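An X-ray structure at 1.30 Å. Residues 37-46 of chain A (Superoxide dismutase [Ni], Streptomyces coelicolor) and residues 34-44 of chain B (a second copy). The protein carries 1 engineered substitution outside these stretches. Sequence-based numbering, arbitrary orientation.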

ATOM      1  N   GLN A  37       2.728 -13.313 -19.853  1.00 10.35           N
ATOM      2  CA  GLN A  37       3.039 -11.954 -20.276  1.00 10.42           C
ATOM      3  C   GLN A  37       2.320 -10.909 -19.461  1.00 10.90           C
ATOM      4  O   GLN A  37       2.871  -9.860 -19.142  1.00  9.85           O
ATOM      5  CB  GLN A  37       2.627 -11.782 -21.755  1.00 13.08           C
ATOM      6  CG  GLN A  37       3.524 -12.498 -22.733  1.00 17.10           C
ATOM      7  CD  GLN A  37       4.743 -11.680 -23.097  1.00 14.20           C
ATOM      8  OE1 GLN A  37       4.646 -10.471 -23.317  1.00 15.91           O
ATOM      9  NE2 GLN A  37       5.894 -12.308 -23.158  1.00 15.31           N
ATOM     10  N   THR A  38       1.067 -11.189 -19.120  1.00  9.99           N
ATOM     11  CA  THR A  38       0.310 -10.254 -18.280  1.00 10.15           C
ATOM     12  C   THR A  38       0.870 -10.107 -16.894  1.00  9.48           C
ATOM     13  O   THR A  38       1.040  -9.012 -16.389  1.00  9.68           O
ATOM     14  CB  THR A  38      -1.164 -10.747 -18.261  1.00 10.63           C
ATOM     15  OG1 THR A  38      -1.719 -10.716 -19.587  1.00 17.18           O
ATOM     16  CG2 THR A  38      -1.993  -9.835 -17.408  1.00 15.03           C
ATOM     17  N   ARG A  39       1.197 -11.255 -16.277  1.00  7.77           N
ATOM     18  CA  ARG A  39       1.833 -11.235 -14.952  1.00  7.82           C
ATOM     19  C   ARG A  39       3.142 -10.467 -14.993  1.00  8.34           C
ATOM     20  O   ARG A  39       3.415  -9.662 -14.078  1.00  7.90           O
ATOM     21  CB  ARG A  39       2.018 -12.656 -14.407  1.00  6.66           C
ATOM     22  CG  ARG A  39       0.735 -13.396 -14.124  1.00  7.16           C
ATOM     23  CD  ARG A  39       0.952 -14.832 -13.588  1.00  8.44           C
ATOM     24  NE  ARG A  39       1.703 -14.648 -12.362  1.00  8.12           N
ATOM     25  CZ  ARG A  39       2.940 -14.991 -12.075  1.00  8.92           C
ATOM     26  NH1 ARG A  39       3.634 -15.685 -12.963  1.00  9.50           N
ATOM     27  NH2 ARG A  39       3.483 -14.665 -10.915  1.00  9.19           N
ATOM     28  N   ALA A  40       3.961 -10.699 -16.009  1.00  7.49           N
ATOM     29  CA  ALA A  40       5.241 -10.015 -16.127  1.00  7.20           C
ATOM     30  C   ALA A  40       5.014  -8.511 -16.228  1.00  7.48           C
ATOM     31  O   ALA A  40       5.783  -7.723 -15.669  1.00  8.06           O
ATOM     32  CB  ALA A  40       5.989 -10.588 -17.344  1.00  8.19           C
ATOM     33  N   THR A  41       3.983  -8.095 -16.959  1.00  8.85           N
ATOM     34  CA  THR A  41       3.709  -6.685 -17.146  1.00  8.66           C
ATOM     35  C   THR A  41       3.272  -6.062 -15.849  1.00  9.17           C
ATOM     36  O   THR A  41       3.763  -4.972 -15.501  1.00  9.42           O
ATOM     37  CB  THR A  41       2.648  -6.491 -18.246  1.00  8.67           C
ATOM     38  OG1 THR A  41       3.089  -7.083 -19.478  1.00 11.13           O
ATOM     39  CG2 THR A  41       2.392  -5.011 -18.515  1.00 11.37           C
ATOM     40  N   VAL A  42       2.370  -6.715 -15.110  1.00  9.24           N
ATOM     41  CA  VAL A  42       1.951  -6.274 -13.791  1.00  9.91           C
ATOM     42  C   VAL A  42       3.150  -6.070 -12.859  1.00  8.24           C
ATOM     43  O   VAL A  42       3.322  -5.030 -12.229  1.00  9.04           O
ATOM     44  CB  VAL A  42       0.981  -7.298 -13.157  1.00 12.36           C
ATOM     45  CG1 VAL A  42       0.737  -6.950 -11.693  1.00 17.38           C
ATOM     46  CG2 VAL A  42      -0.311  -7.371 -13.938  1.00 14.56           C
ATOM     47  N   ILE A  43       4.022  -7.083 -12.803  1.00  8.07           N
ATOM     48  CA  ILE A  43       5.145  -7.026 -11.862  1.00  7.77           C
ATOM     49  C   ILE A  43       6.168  -5.990 -12.267  1.00  7.45           C
ATOM     50  O   ILE A  43       6.706  -5.246 -11.422  1.00  8.54           O
ATOM     51  CB  ILE A  43       5.714  -8.465 -11.759  1.00  7.33           C
ATOM     52  CG1 ILE A  43       4.727  -9.333 -10.955  1.00  8.31           C
ATOM     53  CG2 ILE A  43       7.104  -8.520 -11.210  1.00  9.75           C
ATOM     54  CD1 ILE A  43       5.005 -10.807 -10.961  1.00  9.98           C
ATOM     55  N   LYS A  44       6.476  -5.949 -13.553  1.00  7.44           N
ATOM     56  CA  LYS A  44       7.415  -4.962 -14.070  1.00  7.73           C
ATOM     57  C   LYS A  44       6.950  -3.577 -13.664  1.00  6.84           C
ATOM     58  O   LYS A  44       7.736  -2.712 -13.239  1.00  8.12           O
ATOM     59  CB  LYS A  44       7.517  -5.083 -15.601  1.00  8.05           C
ATOM     60  CG  LYS A  44       8.410  -4.014 -16.233  1.00  8.86           C
ATOM     61  CD  LYS A  44       8.900  -4.391 -17.627  1.00  8.57           C
ATOM     62  CE  LYS A  44       7.815  -4.619 -18.651  1.00  9.44           C
ATOM     63  NZ  LYS A  44       7.170  -3.326 -18.967  1.00  9.92           N
ATOM     64  N   GLU A  45       5.650  -3.344 -13.789  1.00  7.32           N
ATOM     65  CA  GLU A  45       5.140  -2.009 -13.455  1.00  7.73           C
ATOM     66  C   GLU A  45       5.366  -1.674 -11.995  1.00  7.53           C
ATOM     67  O   GLU A  45       5.776  -0.556 -11.636  1.00  8.18           O
ATOM     68  CB  GLU A  45       3.651  -1.924 -13.823  1.00  8.19           C
ATOM     69  CG  GLU A  45       3.070  -0.538 -14.015  1.00  8.47           C
ATOM     70  CD  GLU A  45       3.425   0.098 -15.342  1.00  8.34           C
ATOM     71  OE1 GLU A  45       3.961  -0.568 -16.240  1.00  8.66           O
ATOM     72  OE2 GLU A  45       3.153   1.308 -15.507  1.00 10.85           O
ATOM     73  N   GLN A  46       5.136  -2.647 -11.126  1.00  7.02           N
ATOM     74  CA  GLN A  46       5.326  -2.465  -9.687  1.00  8.85           C
ATOM     75  C   GLN A  46       6.776  -2.247  -9.315  1.00  8.05           C
ATOM     76  O   GLN A  46       7.083  -1.357  -8.518  1.00  8.08           O
ATOM     77  CB  GLN A  46       4.786  -3.705  -8.956  1.00 10.64           C
ATOM     78  CG  GLN A  46       3.291  -3.895  -9.015  1.00 12.62           C
ATOM     79  CD  GLN A  46       2.754  -5.234  -8.595  1.00 19.04           C
ATOM     80  OE1 GLN A  46       3.441  -6.254  -8.568  1.00 20.14           O
ATOM     81  NE2 GLN A  46       1.475  -5.379  -8.287  1.00 19.90           N
TER
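Chain B 34-44: PHFQTRATVIK

The same sequence meets itself here, yet the polar contacts are lopsided: chain A supplies Lys A44 and Glu A45, chain B answers with His B35 and Arg B39. Chain B 34-44 is helical throughout, as is chain A 37-46, and the two axes cross at -58°, running broadly the same way and approaching to 9.7 Å. The CA atoms of Thr A38 and Thr B38 lie 6.5 Å apart, those of Val A42 and Val B42 6.7 Å; CG2 of Thr A38 is 4.0 Å from CG2 of Thr B38, and CG2 of Val A42 is 3.8 Å from CG2 of Val B42. Thr and Val, one turn apart, pair with themselves, and Thr A41 points in between the helices, its CG2 3.7 Å from CG2 of Thr B38.

The same CG2 of Thr A41 lies 3.5 Å from CG of Arg B39, whose CB points sideways while the end of its chain reaches back to Glu A45. There a two-pronged salt bridge forms: NE of Arg B39 donates to OE1 of Glu A45 at 2.9 Å, nearly straight at 175°, and NH2 donates to OE2 at 2.9 Å. His B35, chi1 t, likewise swings inward, and NZ of Lys A44 donates to its NE2 at 3.0 Å, near the ring plane. A water joins OG1 of Thr A38 (3.2 Å) to OG1 of Thr B38 (2.6 Å).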

ATOM      1  N   PRO B  34      -0.421  -5.136 -27.559  1.00 14.04           N
ATOM      2  CA  PRO B  34      -0.878  -5.892 -26.392  1.00 13.62           C
ATOM      3  C   PRO B  34      -0.223  -5.455 -25.097  1.00 11.02           C
ATOM      4  O   PRO B  34      -0.853  -5.486 -24.027  1.00 11.81           O
ATOM      5  CB  PRO B  34      -0.497  -7.339 -26.752  1.00 16.18           C
ATOM      6  CG  PRO B  34      -0.490  -7.339 -28.262  1.00 20.33           C
ATOM      7  CD  PRO B  34       0.085  -6.003 -28.650  1.00 16.74           C
ATOM      8  N   HIS B  35       1.049  -5.065 -25.121  1.00 10.92           N
ATOM      9  CA  HIS B  35       1.713  -4.679 -23.861  1.00 10.31           C
ATOM     10  C   HIS B  35       1.096  -3.383 -23.353  1.00  9.67           C
ATOM     11  O   HIS B  35       0.795  -3.198 -22.151  1.00 10.04           O
ATOM     12  CB  HIS B  35       3.195  -4.543 -24.110  1.00 10.26           C
ATOM     13  CG  HIS B  35       4.024  -4.298 -22.904  1.00  9.90           C
ATOM     14  ND1 HIS B  35       4.115  -5.279 -21.913  1.00 14.51           N
ATOM     15  CD2 HIS B  35       4.795  -3.277 -22.490  1.00 11.70           C
ATOM     16  CE1 HIS B  35       4.903  -4.827 -20.970  1.00 14.48           C
ATOM     17  NE2 HIS B  35       5.329  -3.639 -21.259  1.00 14.07           N
ATOM     18  N   PHE B  36       0.818  -2.438 -24.253  1.00  9.59           N
ATOM     19  CA  PHE B  36       0.108  -1.202 -23.894  1.00  9.71           C
ATOM     20  C   PHE B  36      -1.279  -1.490 -23.326  1.00  8.57           C
ATOM     21  O   PHE B  36      -1.683  -0.954 -22.278  1.00  9.29           O
ATOM     22  CB  PHE B  36       0.008  -0.283 -25.135  1.00 10.64           C
ATOM     23  CG  PHE B  36      -0.634   1.041 -24.750  1.00 12.28           C
ATOM     24  CD1 PHE B  36      -1.947   1.327 -25.071  1.00 14.20           C
ATOM     25  CD2 PHE B  36       0.101   1.991 -24.049  1.00 14.81           C
ATOM     26  CE1 PHE B  36      -2.561   2.534 -24.680  1.00 15.49           C
ATOM     27  CE2 PHE B  36      -0.469   3.193 -23.677  1.00 16.80           C
ATOM     28  CZ  PHE B  36      -1.786   3.479 -24.000  1.00 18.28           C
ATOM     29  N   GLN B  37      -1.999  -2.372 -24.013  1.00  9.30           N
ATOM     30  CA  GLN B  37      -3.339  -2.713 -23.555  1.00  9.52           C
ATOM     31  C   GLN B  37      -3.314  -3.246 -22.126  1.00  9.67           C
ATOM     32  O   GLN B  37      -4.160  -2.887 -21.289  1.00  9.65           O
ATOM     33  CB  GLN B  37      -4.001  -3.716 -24.492  1.00 11.60           C
ATOM     34  CG  GLN B  37      -4.293  -3.207 -25.915  1.00 12.23           C
ATOM     35  CD  GLN B  37      -5.515  -2.313 -25.943  1.00 14.23           C
ATOM     36  OE1 GLN B  37      -6.570  -2.662 -25.399  1.00 13.66           O
ATOM     37  NE2 GLN B  37      -5.387  -1.156 -26.545  1.00 13.66           N
ATOM     38  N   THR B  38      -2.319  -4.098 -21.854  1.00  9.29           N
ATOM     39  CA  THR B  38      -2.199  -4.675 -20.525  1.00  8.55           C
ATOM     40  C   THR B  38      -1.862  -3.603 -19.507  1.00  7.80           C
ATOM     41  O   THR B  38      -2.465  -3.558 -18.431  1.00  8.68           O
ATOM     42  CB  THR B  38      -1.137  -5.801 -20.532  1.00  9.43           C
ATOM     43  OG1 THR B  38      -1.605  -6.834 -21.418  1.00 11.99           O
ATOM     44  CG2 THR B  38      -0.954  -6.396 -19.158  1.00  9.50           C
ATOM     45  N   ARG B  39      -0.921  -2.731 -19.831  1.00  8.68           N
ATOM     46  CA  ARG B  39      -0.521  -1.661 -18.902  1.00  8.34           C
ATOM     47  C   ARG B  39      -1.699  -0.731 -18.624  1.00  8.43           C
ATOM     48  O   ARG B  39      -1.952  -0.326 -17.477  1.00  8.30           O
ATOM     49  CB  ARG B  39       0.672  -0.874 -19.402  1.00  8.95           C
ATOM     50  CG  ARG B  39       1.969  -1.661 -19.426  1.00  8.85           C
ATOM     51  CD  ARG B  39       3.154  -0.822 -19.885  1.00  9.06           C
ATOM     52  NE  ARG B  39       3.291   0.278 -18.937  1.00  8.20           N
ATOM     53  CZ  ARG B  39       3.118   1.552 -19.201  1.00  9.49           C
ATOM     54  NH1 ARG B  39       2.849   1.970 -20.401  1.00 12.01           N
ATOM     55  NH2 ARG B  39       3.239   2.391 -18.210  1.00 10.94           N
ATOM     56  N   ALA B  40      -2.448  -0.428 -19.667  1.00  8.09           N
ATOM     57  CA  ALA B  40      -3.621   0.401 -19.573  1.00  7.96           C
ATOM     58  C   ALA B  40      -4.642  -0.248 -18.629  1.00  8.32           C
ATOM     59  O   ALA B  40      -5.243   0.428 -17.813  1.00  8.31           O
ATOM     60  CB  ALA B  40      -4.271   0.647 -20.929  1.00  8.83           C
ATOM     61  N   THR B  41      -4.798  -1.553 -18.748  1.00  7.89           N
ATOM     62  CA  THR B  41      -5.740  -2.267 -17.899  1.00  8.46           C
ATOM     63  C   THR B  41      -5.345  -2.234 -16.432  1.00  7.73           C
ATOM     64  O   THR B  41      -6.196  -1.985 -15.557  1.00  7.90           O
ATOM     65  CB  THR B  41      -5.898  -3.725 -18.375  1.00  8.55           C
ATOM     66  OG1 THR B  41      -6.415  -3.708 -19.728  1.00 10.05           O
ATOM     67  CG2 THR B  41      -6.921  -4.490 -17.558  1.00 11.71           C
ATOM     68  N   VAL B  42      -4.090  -2.494 -16.183  1.00  7.88           N
ATOM     69  CA  VAL B  42      -3.491  -2.437 -14.846  1.00  8.17           C
ATOM     70  C   VAL B  42      -3.717  -1.086 -14.201  1.00  7.81           C
ATOM     71  O   VAL B  42      -4.204  -0.950 -13.081  1.00  8.62           O
ATOM     72  CB  VAL B  42      -1.971  -2.707 -14.930  1.00  9.43           C
ATOM     73  CG1 VAL B  42      -1.264  -2.295 -13.644  1.00 13.69           C
ATOM     74  CG2 VAL B  42      -1.783  -4.181 -15.309  1.00 11.79           C
ATOM     75  N   ILE B  43      -3.390  -0.050 -14.925  1.00  7.91           N
ATOM     76  CA  ILE B  43      -3.471   1.290 -14.390  1.00  6.68           C
ATOM     77  C   ILE B  43      -4.916   1.751 -14.213  1.00  6.81           C
ATOM     78  O   ILE B  43      -5.233   2.377 -13.197  1.00  9.31           O
ATOM     79  CB  ILE B  43      -2.656   2.238 -15.248  1.00  8.19           C
ATOM     80  CG1 ILE B  43      -1.142   1.985 -15.036  1.00  9.04           C
ATOM     81  CG2 ILE B  43      -2.993   3.700 -15.035  1.00  8.96           C
ATOM     82  CD1 ILE B  43      -0.215   2.575 -16.061  1.00 11.36           C
ATOM     83  N   LYS B  44      -5.785   1.455 -15.180  1.00  7.87           N
ATOM     84  CA  LYS B  44      -7.199   1.797 -15.044  1.00  7.23           C
ATOM     85  C   LYS B  44      -7.751   1.197 -13.756  1.00  7.16           C
ATOM     86  O   LYS B  44      -8.502   1.837 -13.017  1.00  9.03           O
ATOM     87  CB  LYS B  44      -7.952   1.291 -16.277  1.00  7.98           C
ATOM     88  CG  LYS B  44      -9.458   1.424 -16.164  1.00  8.71           C
ATOM     89  CD  LYS B  44     -10.172   1.436 -17.475  1.00  8.18           C
ATOM     90  CE  LYS B  44     -10.038   0.111 -18.205  1.00  9.35           C
ATOM     91  NZ  LYS B  44     -10.805  -0.989 -17.545  1.00 10.23           N
TER
HETATM   92  O   HOH W   1      -0.108  -8.980 -21.692  1.00 28.92           O